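PDB 5MTW: SecB-like chaperone Rv1957 from Mycobacterium tuberculosis, which acts as chaperone of a type II toxin-antitoxin system, preventing aggregation of the antitoxin HigA1, and is required for neutralisation of the toxin HigB1. Local coordinates for residues D30-R35 / E107-F112; R73-L78 / T103-F108. One frame throughout, in Å; residues are numbered along the deposited sequence.

Interaction 1: residues D30-R35 / E107-F112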
ATOM      1  N   ASP A  30       5.066  14.253   9.702  1.00 21.97           N
ATOM      2  CA  ASP A  30       5.343  13.143   8.798  1.00 21.12           C
ATOM      3  C   ASP A  30       5.260  11.800   9.559  1.00 17.41           C
ATOM      4  O   ASP A  30       5.256  11.761  10.752  1.00 17.00           O
ATOM      5  CB  ASP A  30       6.696  13.355   8.203  1.00 21.92           C
ATOM      6  CG  ASP A  30       6.932  12.620   6.854  1.00 24.21           C
ATOM      7  OD1 ASP A  30       6.061  12.025   6.214  1.00 20.44           O
ATOM      8  OD2 ASP A  30       8.096  12.711   6.439  1.00 28.91           O
ATOM      9  N   ILE A  31       5.217  10.738   8.792  1.00 18.24           N
ATOM     10  CA  ILE A  31       5.127   9.360   9.277  1.00 20.86           C
ATOM     11  C   ILE A  31       6.071   8.522   8.426  1.00 19.34           C
ATOM     12  O   ILE A  31       6.245   8.741   7.227  1.00 18.02           O
ATOM     13  CB  ILE A  31       3.677   8.855   9.177  1.00 22.54           C
ATOM     14  CG1 ILE A  31       2.847   9.540  10.334  1.00 26.46           C
ATOM     15  CG2 ILE A  31       3.660   7.352   9.395  1.00 24.06           C
ATOM     16  CD1 ILE A  31       1.436   9.819  10.022  1.00 30.08           C
ATOM     17  N   ARG A  32       6.785   7.634   9.060  1.00 17.90           N
ATOM     18  CA  ARG A  32       7.582   6.713   8.282  1.00 20.06           C
ATOM     19  C   ARG A  32       7.643   5.318   8.998  1.00 18.93           C
ATOM     20  O   ARG A  32       7.556   5.209  10.218  1.00 18.31           O
ATOM     21  CB  ARG A  32       8.996   7.284   7.998  1.00 20.73           C
ATOM     22  CG  ARG A  32       9.920   7.288   9.230  1.00 18.92           C
ATOM     23  CD  ARG A  32      11.380   7.704   8.908  1.00 21.46           C
ATOM     24  NE  ARG A  32      12.191   7.929  10.112  1.00 23.45           N
ATOM     25  CZ  ARG A  32      13.522   8.033  10.177  1.00 20.99           C
ATOM     26  NH1 ARG A  32      14.269   7.925   9.112  1.00 19.09           N
ATOM     27  NH2 ARG A  32      14.098   8.253  11.357  1.00 21.65           N
ATOM     28  N   LEU A  33       7.875   4.319   8.177  1.00 18.49           N
ATOM     29  CA  LEU A  33       8.313   3.040   8.635  1.00 17.45           C
ATOM     30  C   LEU A  33       9.819   3.144   8.999  1.00 16.65           C
ATOM     31  O   LEU A  33      10.599   3.539   8.156  1.00 19.00           O
ATOM     32  CB  LEU A  33       7.995   1.998   7.554  1.00 18.19           C
ATOM     33  CG  LEU A  33       8.447   0.539   7.883  1.00 19.47           C
ATOM     34  CD1 LEU A  33       7.492  -0.150   8.870  1.00 17.07           C
ATOM     35  CD2 LEU A  33       8.545  -0.254   6.615  1.00 23.27           C
ATOM     36  N   LEU A  34      10.224   2.692  10.185  1.00 17.44           N
ATOM     37  CA  LEU A  34      11.647   2.667  10.592  1.00 20.90           C
ATOM     38  C   LEU A  34      12.331   1.387  10.239  1.00 19.68           C
ATOM     39  O   LEU A  34      13.470   1.387   9.848  1.00 19.93           O
ATOM     40  CB  LEU A  34      11.782   2.867  12.139  1.00 21.25           C
ATOM     41  CG  LEU A  34      11.432   4.271  12.703  1.00 24.20           C
ATOM     42  CD1 LEU A  34      11.554   4.401  14.245  1.00 20.36           C
ATOM     43  CD2 LEU A  34      12.321   5.341  12.066  1.00 27.02           C
ATOM     44  N   ARG A  35      11.635   0.253  10.472  1.00 18.13           N
ATOM     45  CA  ARG A  35      12.142  -1.020  10.284  1.00 18.99           C
ATOM     46  C   ARG A  35      11.020  -2.026  10.194  1.00 19.42           C
ATOM     47  O   ARG A  35       9.983  -1.883  10.824  1.00 18.85           O
ATOM     48  CB  ARG A  35      13.066  -1.501  11.431  1.00 19.36           C
ATOM     49  CG  ARG A  35      12.453  -1.315  12.837  1.00 19.91           C
ATOM     50  CD  ARG A  35      13.404  -1.877  13.938  1.00 20.80           C
ATOM     51  NE  ARG A  35      12.745  -1.804  15.242  1.00 23.03           N
ATOM     52  CZ  ARG A  35      11.802  -2.644  15.724  1.00 25.18           C
ATOM     53  NH1 ARG A  35      11.292  -3.674  15.056  1.00 27.25           N
ATOM     54  NH2 ARG A  35      11.290  -2.405  16.898  1.00 27.71           N
ATOM     55  N   GLU A 107       8.343  -1.292  13.161  1.00 16.56           N
ATOM     56  CA  GLU A 107       8.133  -0.113  13.947  1.00 19.29           C
ATOM     57  C   GLU A 107       7.901   1.150  13.094  1.00 19.72           C
ATOM     58  O   GLU A 107       8.598   1.321  12.100  1.00 17.98           O
ATOM     59  CB  GLU A 107       9.402   0.145  14.773  1.00 19.80           C
ATOM     60  CG  GLU A 107       9.251   1.251  15.779  1.00 23.55           C
ATOM     61  CD  GLU A 107      10.537   1.456  16.601  1.00 28.09           C
ATOM     62  OE1 GLU A 107      11.604   0.993  16.202  1.00 30.66           O
ATOM     63  OE2 GLU A 107      10.441   2.056  17.698  1.00 32.49           O
ATOM     64  N   PHE A 108       6.823   1.863  13.391  1.00 17.53           N
ATOM     65  CA  PHE A 108       6.461   3.079  12.750  1.00 17.58           C
ATOM     66  C   PHE A 108       6.859   4.288  13.627  1.00 18.43           C
ATOM     67  O   PHE A 108       6.930   4.223  14.882  1.00 15.69           O
ATOM     68  CB  PHE A 108       4.933   3.100  12.424  1.00 20.05           C
ATOM     69  CG  PHE A 108       4.589   2.409  11.092  1.00 17.90           C
ATOM     70  CD1 PHE A 108       4.625   3.128   9.905  1.00 18.18           C
ATOM     71  CD2 PHE A 108       4.269   1.033  11.018  1.00 20.15           C
ATOM     72  CE1 PHE A 108       4.366   2.503   8.652  1.00 17.71           C
ATOM     73  CE2 PHE A 108       4.010   0.415   9.799  1.00 22.05           C
ATOM     74  CZ  PHE A 108       3.982   1.166   8.631  1.00 21.34           C
ATOM     75  N   ALA A 109       7.094   5.405  12.951  1.00 16.93           N
ATOM     76  CA  ALA A 109       7.396   6.642  13.573  1.00 16.07           C
ATOM     77  C   ALA A 109       6.583   7.759  13.017  1.00 17.50           C
ATOM     78  O   ALA A 109       6.429   7.785  11.804  1.00 17.26           O
ATOM     79  CB  ALA A 109       8.803   7.015  13.263  1.00 15.98           C
ATOM     80  N   ALA A 110       6.117   8.624  13.910  1.00 17.07           N
ATOM     81  CA  ALA A 110       5.476   9.889  13.638  1.00 18.29           C
ATOM     82  C   ALA A 110       6.283  11.127  14.218  1.00 19.73           C
ATOM     83  O   ALA A 110       6.684  11.189  15.406  1.00 18.05           O
ATOM     84  CB  ALA A 110       4.014   9.866  14.113  1.00 20.45           C
ATOM     85  N   LEU A 111       6.484  12.102  13.349  1.00 18.92           N
ATOM     86  CA  LEU A 111       7.296  13.312  13.628  1.00 17.11           C
ATOM     87  C   LEU A 111       6.319  14.481  13.931  1.00 20.81           C
ATOM     88  O   LEU A 111       5.391  14.695  13.182  1.00 16.30           O
ATOM     89  CB  LEU A 111       8.099  13.679  12.398  1.00 18.77           C
ATOM     90  CG  LEU A 111       8.966  14.975  12.483  1.00 21.30           C
ATOM     91  CD1 LEU A 111       9.919  14.875  13.674  1.00 24.61           C
ATOM     92  CD2 LEU A 111       9.727  15.241  11.203  1.00 22.57           C
ATOM     93  N   PHE A 112       6.509  15.149  15.061  1.00 19.02           N
ATOM     94  CA  PHE A 112       5.706  16.268  15.425  1.00 21.63           C
ATOM     95  C   PHE A 112       6.642  17.403  15.762  1.00 27.11           C
ATOM     96  O   PHE A 112       7.788  17.179  16.213  1.00 22.32           O
ATOM     97  CB  PHE A 112       4.924  16.024  16.705  1.00 23.00           C
ATOM     98  CG  PHE A 112       3.949  14.903  16.621  1.00 21.75           C
ATOM     99  CD1 PHE A 112       4.387  13.611  16.772  1.00 22.47           C
ATOM    100  CD2 PHE A 112       2.599  15.140  16.413  1.00 22.10           C
ATOM    101  CE1 PHE A 112       3.501  12.555  16.733  1.00 24.12           C
ATOM    102  CE2 PHE A 112       1.705  14.113  16.399  1.00 22.47           C
ATOM    103  CZ  PHE A 112       2.156  12.784  16.512  1.00 23.17           C
TER
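Leu33 and Phe108 face each other as a non-hydrogen-bonded pair of two antiparallel strands, and their side chains make the main apolar contact. CD1 of Leu33 lies over one face of the Phe108 ring, 3.9 Å from its centroid and displaced toward the rim, a CH-pi contact. With CG anti to the backbone N (chi1 178°), chi2 of 78° sets the CD1 methyl against the ring. On the same face Ile31 CG1 meets Ala110 CB at 4.0 Å, where a methyl leaves room for the branched neighbour.

The backbone bonds are regular from Asp30 to Arg32: Leu111 N donates to Asp30 O, and Arg32 and Ala109 bond to each other in both directions. Beyond Leu33 a beta bulge shifts the register by one. Leu34 N and Arg35 O both bond to Glu107, and Leu34 CG rests against Ala109 CB at 3.8 Å.

The polar contact is at this bulged end. Arg35 NE reaches Glu107 OE1 at 3.2 Å in a salt bridge whose hydrogen bond is weak (123° at the hydrogen), while CB of Glu107 sits 3.7 Å above the centre of the guanidinium. The stronger partners lie outside: Asp105 for Arg35 and Arg73 for Glu107.

On this same face Arg32, Ala109 and Leu111 pack on aromatic side chains of the bound peptide; Asp30 OD2 hydrogen-bonds an aromatic side chain and salt-bridges a basic one. Helix 125-154 covers the face of Ile31, Phe108 and Ala110, while strand 69-82 flanks 107-112 and Arg35 continues the sheet into a second subunit.

Interaction 2: residues R73-L78 / T103-F108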
ATOM      1  N   ARG A  73       7.063   6.691  18.433  1.00 19.35           N
ATOM      2  CA  ARG A  73       7.367   5.418  17.805  1.00 22.04           C
ATOM      3  C   ARG A  73       6.458   4.349  18.411  1.00 24.22           C
ATOM      4  O   ARG A  73       6.216   4.322  19.647  1.00 25.07           O
ATOM      5  CB  ARG A  73       8.859   4.990  18.020  1.00 24.75           C
ATOM      6  CG  ARG A  73       9.902   5.794  17.334  1.00 27.26           C
ATOM      7  CD  ARG A  73      11.296   5.169  17.501  1.00 30.86           C
ATOM      8  NE  ARG A  73      11.873   5.545  18.782  1.00 31.18           N
ATOM      9  CZ  ARG A  73      12.108   4.710  19.803  1.00 36.11           C
ATOM     10  NH1 ARG A  73      11.868   3.399  19.694  1.00 30.46           N
ATOM     11  NH2 ARG A  73      12.600   5.216  20.946  1.00 34.31           N
ATOM     12  N   ILE A  74       5.935   3.499  17.558  1.00 21.37           N
ATOM     13  CA  ILE A  74       5.250   2.281  18.018  1.00 23.77           C
ATOM     14  C   ILE A  74       5.894   1.071  17.365  1.00 25.20           C
ATOM     15  O   ILE A  74       5.966   0.970  16.114  1.00 21.66           O
ATOM     16  CB  ILE A  74       3.715   2.317  17.792  1.00 27.94           C
ATOM     17  CG1 ILE A  74       3.175   3.559  18.540  1.00 30.82           C
ATOM     18  CG2 ILE A  74       3.076   1.018  18.299  1.00 25.36           C
ATOM     19  CD1 ILE A  74       1.755   3.875  18.252  1.00 35.52           C
ATOM     20  N   SER A  75       6.457   0.257  18.253  1.00 21.92           N
ATOM     21  CA  SER A  75       7.043  -1.069  17.940  1.00 24.48           C
ATOM     22  C   SER A  75       5.934  -2.138  18.010  1.00 24.79           C
ATOM     23  O   SER A  75       5.091  -2.086  18.916  1.00 24.14           O
ATOM     24  CB  SER A  75       8.194  -1.382  18.936  1.00 26.84           C
ATOM     25  OG  SER A  75       8.810  -2.596  18.590  1.00 30.41           O
ATOM     26  N   CYS A  76       5.834  -2.988  16.988  1.00 22.40           N
ATOM     27  CA  CYS A  76       4.788  -3.996  16.907  1.00 23.42           C
ATOM     28  C   CYS A  76       5.391  -5.403  16.728  1.00 21.69           C
ATOM     29  O   CYS A  76       6.397  -5.598  15.963  1.00 19.30           O
ATOM     30  CB  CYS A  76       3.852  -3.719  15.750  1.00 25.62           C
ATOM     31  SG  CYS A  76       3.237  -2.044  15.707  1.00 33.79           S
ATOM     32  N   HIS A  77       4.720  -6.383  17.315  1.00 22.17           N
ATOM     33  CA  HIS A  77       5.082  -7.816  17.134  1.00 22.76           C
ATOM     34  C   HIS A  77       3.775  -8.581  16.772  1.00 25.77           C
ATOM     35  O   HIS A  77       2.806  -8.598  17.524  1.00 26.01           O
ATOM     36  CB  HIS A  77       5.834  -8.439  18.350  1.00 29.86           C
ATOM     37  CG  HIS A  77       6.370  -9.813  18.021  1.00 37.90           C
ATOM     38  ND1 HIS A  77       7.530 -10.007  17.295  1.00 38.06           N
ATOM     39  CD2 HIS A  77       5.844 -11.051  18.207  1.00 42.84           C
ATOM     40  CE1 HIS A  77       7.725 -11.297  17.097  1.00 44.71           C
ATOM     41  NE2 HIS A  77       6.710 -11.950  17.633  1.00 49.12           N
ATOM     42  N   LEU A  78       3.731  -9.076  15.565  1.00 20.83           N
ATOM     43  CA  LEU A  78       2.611  -9.798  15.014  1.00 23.28           C
ATOM     44  C   LEU A  78       2.970 -11.273  14.893  1.00 21.47           C
ATOM     45  O   LEU A  78       4.027 -11.686  14.304  1.00 20.19           O
ATOM     46  CB  LEU A  78       2.249  -9.234  13.643  1.00 22.54           C
ATOM     47  CG  LEU A  78       1.216 -10.042  12.870  1.00 23.02           C
ATOM     48  CD1 LEU A  78      -0.096  -9.835  13.510  1.00 21.38           C
ATOM     49  CD2 LEU A  78       1.144  -9.672  11.392  1.00 22.67           C
ATOM     50  N   THR A 103       5.333 -14.421  11.324  1.00 21.45           N
ATOM     51  CA  THR A 103       5.662 -13.502  12.342  1.00 22.29           C
ATOM     52  C   THR A 103       6.268 -12.241  11.707  1.00 24.86           C
ATOM     53  O   THR A 103       6.913 -12.284  10.662  1.00 20.73           O
ATOM     54  CB  THR A 103       6.744 -14.050  13.360  1.00 26.59           C
ATOM     55  OG1 THR A 103       7.940 -14.327  12.662  1.00 29.37           O
ATOM     56  CG2 THR A 103       6.308 -15.282  13.957  1.00 28.72           C
ATOM     57  N   ALA A 104       5.971 -11.138  12.333  1.00 21.62           N
ATOM     58  CA  ALA A 104       6.523  -9.858  11.923  1.00 23.69           C
ATOM     59  C   ALA A 104       6.822  -8.975  13.095  1.00 23.37           C
ATOM     60  O   ALA A 104       6.018  -8.858  14.039  1.00 24.94           O
ATOM     61  CB  ALA A 104       5.532  -9.169  11.065  1.00 20.37           C
ATOM     62  N   ASP A 105       7.884  -8.231  12.949  1.00 20.81           N
ATOM     63  CA  ASP A 105       8.282  -7.235  13.936  1.00 23.17           C
ATOM     64  C   ASP A 105       8.657  -5.971  13.156  1.00 21.43           C
ATOM     65  O   ASP A 105       9.519  -6.015  12.269  1.00 19.10           O
ATOM     66  CB  ASP A 105       9.448  -7.749  14.784  1.00 29.28           C
ATOM     67  CG  ASP A 105      10.058  -6.652  15.686  1.00 41.95           C
ATOM     68  OD1 ASP A 105       9.343  -5.872  16.425  1.00 50.86           O
ATOM     69  OD2 ASP A 105      11.295  -6.576  15.661  1.00 65.13           O
ATOM     70  N   PHE A 106       7.910  -4.915  13.394  1.00 17.35           N
ATOM     71  CA  PHE A 106       8.127  -3.680  12.702  1.00 17.92           C
ATOM     72  C   PHE A 106       7.888  -2.460  13.599  1.00 18.24           C
ATOM     73  O   PHE A 106       7.199  -2.545  14.625  1.00 18.39           O
ATOM     74  CB  PHE A 106       7.258  -3.668  11.422  1.00 19.58           C
ATOM     75  CG  PHE A 106       5.790  -3.742  11.682  1.00 17.93           C
ATOM     76  CD1 PHE A 106       5.171  -4.952  11.878  1.00 18.20           C
ATOM     77  CD2 PHE A 106       5.055  -2.615  11.799  1.00 18.61           C
ATOM     78  CE1 PHE A 106       3.773  -5.056  12.128  1.00 18.30           C
ATOM     79  CE2 PHE A 106       3.685  -2.651  12.064  1.00 16.42           C
ATOM     80  CZ  PHE A 106       3.029  -3.887  12.216  1.00 18.18           C
ATOM     81  N   GLU A 107       8.343  -1.292  13.161  1.00 16.56           N
ATOM     82  CA  GLU A 107       8.133  -0.113  13.947  1.00 19.29           C
ATOM     83  C   GLU A 107       7.901   1.150  13.094  1.00 19.72           C
ATOM     84  O   GLU A 107       8.598   1.321  12.100  1.00 17.98           O
ATOM     85  CB  GLU A 107       9.402   0.145  14.773  1.00 19.80           C
ATOM     86  CG  GLU A 107       9.251   1.251  15.779  1.00 23.55           C
ATOM     87  CD  GLU A 107      10.537   1.456  16.601  1.00 28.09           C
ATOM     88  OE1 GLU A 107      11.604   0.993  16.202  1.00 30.66           O
ATOM     89  OE2 GLU A 107      10.441   2.056  17.698  1.00 32.49           O
ATOM     90  N   PHE A 108       6.823   1.863  13.391  1.00 17.53           N
ATOM     91  CA  PHE A 108       6.461   3.079  12.750  1.00 17.58           C
ATOM     92  C   PHE A 108       6.859   4.288  13.627  1.00 18.43           C
ATOM     93  O   PHE A 108       6.930   4.223  14.882  1.00 15.69           O
ATOM     94  CB  PHE A 108       4.933   3.100  12.424  1.00 20.05           C
ATOM     95  CG  PHE A 108       4.589   2.409  11.092  1.00 17.90           C
ATOM     96  CD1 PHE A 108       4.625   3.128   9.905  1.00 18.18           C
ATOM     97  CD2 PHE A 108       4.269   1.033  11.018  1.00 20.15           C
ATOM     98  CE1 PHE A 108       4.366   2.503   8.652  1.00 17.71           C
ATOM     99  CE2 PHE A 108       4.010   0.415   9.799  1.00 22.05           C
ATOM    100  CZ  PHE A 108       3.982   1.166   8.631  1.00 21.34           C
TER
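Cys76 packs against Phe106, its hydrogen-bonded partner across two antiparallel strands, at the tight part of the contact. The cysteine CB stands over one face of the ring, 3.8 Å from the centroid, while SG meets the ring obliquely at 4.3 Å in a sulfur-aromatic contact. With Phe106 CG between the backbone N and the carbonyl carbon (chi1 62°), the ring lies with one face against Cys76, a small residue it can approach closely. Leu78 CB and Ala104 CB, 4.2 Å apart, extend this apolar face, which packs against helix 125-154: Ile74 and Cys76 touch Ile144, and Phe106 meets Tyr147 edge-to-face. Paired backbone bonds join Ile74 to Phe108, Cys76 to Phe106 and Leu78 to Ala104.

The other face is polar and less enclosed, with Ser75, His77 and Asp105 partly exposed. There His77 ND1 approaches Asp105 CB at 3.9 Å, near the imidazole plane, the side chains crossing at about a right angle. His77 NE2 hydrogen-bonds Arg79, and Arg35 salt-bridges Asp105. At the far end Arg73 NH1 donates to the syn lone pair of Glu107 OE2 at 2.8 Å, nearly in the guanidinium plane and fairly straight (159°). A bend at chi3 (-82°) swings NE aside to a further salt bridge with Asp61.

Arginine suits this place because one planar group can serve two carboxylates. Glu107 is flanked by Arg73 at OE2 and Arg35 at OE1, surroundings that would favour its ionised form.

How the interactions relate
Interactions 1 and 2 are neighbouring strand pairs of one antiparallel sheet, their centres about 11 Å apart, joined through strand 99-114, the partner of 26-40 on one edge and of 69-82 on the other. They share Glu107 and Phe108. Glu107 divides its oxygens between the arginines of the two flanking strands, OE1 for Arg35 and OE2 for Arg73. Arg35 also crosses from interaction 1 into interaction 2: its NH1 salt-bridges Asp105 OD2 at 3.0 Å, and its NH2 makes a weak hydrogen bond with Ser75 OG. Leu34 CD1 packs on Arg73 CD at 3.4 Å. The antitoxin peptide lies against interaction 1, on the face of Asp30, Arg32, Ala109 and Leu111.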